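Local coordinates for GH127 beta-L-arabinofuranoside (Geobacillus stearothermophilus, PDB 4QK0), which hydrolyses beta-L-arabinofuranosides, removing L-arabinofuranose residues as a family GH127 glycoside hydrolase, at the interface of chains A and B. Residues are numbered along the deposited sequence; one frame, centred on the assembly and turned at random. Chains: chain A/B, GH127 beta-L-arabinofuranoside.

The interface of chains A and B. Residues chain A 536-539, 644; chain B 608, 612-615.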
# COMPACT_ATOMS: atom_id res chain seq x y z
N ARG A 536 0.21 -24.00 -15.23
CA ARG A 536 0.58 -23.32 -14.00
C ARG A 536 1.63 -22.29 -14.36
O ARG A 536 2.74 -22.65 -14.74
CB ARG A 536 1.20 -24.33 -13.02
CG ARG A 536 0.20 -25.20 -12.24
CD ARG A 536 0.99 -26.13 -11.29
NE ARG A 536 0.19 -26.86 -10.32
CZ ARG A 536 -0.59 -27.91 -10.62
NH1 ARG A 536 -0.69 -28.38 -11.87
NH2 ARG A 536 -1.29 -28.49 -9.66
N ILE A 537 1.31 -21.01 -14.28
CA ILE A 537 2.25 -19.99 -14.67
C ILE A 537 3.04 -19.49 -13.45
O ILE A 537 2.44 -19.17 -12.40
CB ILE A 537 1.50 -18.83 -15.32
CG1 ILE A 537 0.63 -19.32 -16.52
CG2 ILE A 537 2.48 -17.77 -15.80
CD1 ILE A 537 1.40 -20.05 -17.61
N LYS A 538 4.35 -19.37 -13.60
CA LYS A 538 5.22 -18.80 -12.61
C LYS A 538 5.79 -17.46 -13.04
O LYS A 538 6.11 -17.27 -14.21
CB LYS A 538 6.38 -19.74 -12.34
CG LYS A 538 5.98 -21.07 -11.75
CD LYS A 538 5.42 -21.01 -10.32
CE LYS A 538 6.40 -20.31 -9.35
NZ LYS A 538 5.93 -20.18 -7.95
N ALA A 539 5.91 -16.53 -12.11
CA ALA A 539 6.52 -15.26 -12.41
C ALA A 539 8.00 -15.30 -12.13
O ALA A 539 8.48 -16.07 -11.29
CB ALA A 539 5.91 -14.15 -11.63
N TRP A 644 -3.06 -14.92 -8.32
CA TRP A 644 -1.89 -15.61 -7.93
C TRP A 644 -2.19 -16.38 -6.65
O TRP A 644 -2.37 -15.79 -5.58
CB TRP A 644 -0.73 -14.63 -7.75
CG TRP A 644 -0.28 -14.13 -9.04
CD1 TRP A 644 -0.64 -12.96 -9.66
CD2 TRP A 644 0.66 -14.76 -9.90
NE1 TRP A 644 -0.03 -12.86 -10.85
CE2 TRP A 644 0.81 -13.94 -11.02
CE3 TRP A 644 1.40 -15.94 -9.83
CZ2 TRP A 644 1.66 -14.26 -12.07
CZ3 TRP A 644 2.26 -16.24 -10.84
CH2 TRP A 644 2.36 -15.41 -11.98
N TRP B 608 14.03 -18.86 -16.43
CA TRP B 608 13.18 -17.81 -16.99
C TRP B 608 13.78 -17.30 -18.32
O TRP B 608 13.03 -17.18 -19.28
CB TRP B 608 12.82 -16.68 -15.95
CG TRP B 608 11.59 -17.06 -15.20
CD1 TRP B 608 10.30 -16.66 -15.43
CD2 TRP B 608 11.52 -18.05 -14.18
NE1 TRP B 608 9.45 -17.32 -14.57
CE2 TRP B 608 10.17 -18.18 -13.80
CE3 TRP B 608 12.47 -18.84 -13.55
CZ2 TRP B 608 9.76 -19.05 -12.79
CZ3 TRP B 608 12.06 -19.74 -12.54
CH2 TRP B 608 10.72 -19.83 -12.16
N LEU B 612 8.97 -12.99 -18.27
CA LEU B 612 8.36 -12.55 -17.05
C LEU B 612 7.45 -13.59 -16.48
O LEU B 612 7.41 -13.78 -15.27
CB LEU B 612 7.63 -11.21 -17.26
CG LEU B 612 7.01 -10.50 -16.09
CD1 LEU B 612 8.04 -10.26 -14.99
CD2 LEU B 612 6.38 -9.19 -16.54
N TYR B 613 6.74 -14.28 -17.34
CA TYR B 613 5.82 -15.34 -16.95
C TYR B 613 6.11 -16.60 -17.76
O TYR B 613 6.32 -16.49 -18.93
CB TYR B 613 4.37 -14.87 -17.22
CG TYR B 613 4.04 -13.60 -16.49
CD1 TYR B 613 4.10 -13.57 -15.09
CD2 TYR B 613 3.74 -12.42 -17.15
CE1 TYR B 613 3.82 -12.44 -14.42
CE2 TYR B 613 3.47 -11.26 -16.45
CZ TYR B 613 3.54 -11.27 -15.08
OH TYR B 613 3.29 -10.11 -14.30
N ARG B 614 6.14 -17.78 -17.13
CA ARG B 614 6.50 -19.04 -17.79
C ARG B 614 5.70 -20.19 -17.21
O ARG B 614 5.59 -20.29 -15.99
CB ARG B 614 7.95 -19.46 -17.45
CG ARG B 614 9.18 -18.96 -18.17
CD ARG B 614 9.03 -19.29 -19.64
NE ARG B 614 8.28 -18.25 -20.34
CZ ARG B 614 7.96 -18.30 -21.62
NH1 ARG B 614 8.34 -19.35 -22.36
NH2 ARG B 614 7.29 -17.30 -22.17
N PRO B 615 5.32 -21.15 -18.05
CA PRO B 615 4.71 -22.40 -17.60
C PRO B 615 5.69 -23.48 -17.17
O PRO B 615 5.51 -24.61 -17.51
CB PRO B 615 3.98 -22.86 -18.88
CG PRO B 615 4.92 -22.45 -19.95
CD PRO B 615 5.44 -21.12 -19.51
O HOH W 1 1.18 -10.40 -12.47
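A:Lys538 and B:Arg614 pair backbone to backbone as an antiparallel bridge between the chains: A:Lys538 N gives a nearly straight hydrogen bond to B:Arg614 O (2.8 Å, 177° at H), and B:Arg614 N returns one to A:Lys538 O (3.0 Å). A:Ala539 bridges B:Tyr613 in the same sense. On one side of this short sheet lies the indole of B:Trp608. Its NE1 points at A:Lys538 O, which already takes the backbone bond, and adds a weak hydrogen bond at 3.4 Å, while its benzo edge meets the lysine side chain at the root, CZ2 lying 3.5 Å from A:Lys538 CB. An alanine in place of B:Trp608 would take away this weak second donor and would probably leave a gap beside the lysine CB and the A:Ala539 carbonyl. B:Tyr613 works the other side, with B:Leu612 CG backing one face of its ring near the rim. With CG anti to its carbonyl carbon (chi1 -58°), the phenol reaches A:Ala539 CB and meets A:Trp644 rim to rim, CE1 lying 3.7 Å from the indole CZ2 and the ring planes inclined by roughly 35°. A water links the phenol OH to A:Trp644 NE1. A:Ile537 divides its branches: CG2, anti to the backbone N, meets B:Tyr613 CB at 3.7 Å, the side chains crossing at about a right angle, and CD1 reaches B:Pro615 CB at 4.0 Å. The site joins strand 534-539 of chain A to strand 613-614 of chain B, with B:Trp608 ending 3-10 helix 605-608. Both strands belong to the GH127 C-terminal domain, and a two-fold twin repeats the contact, consistent with a dimer in which each subunit extends the other's sheet.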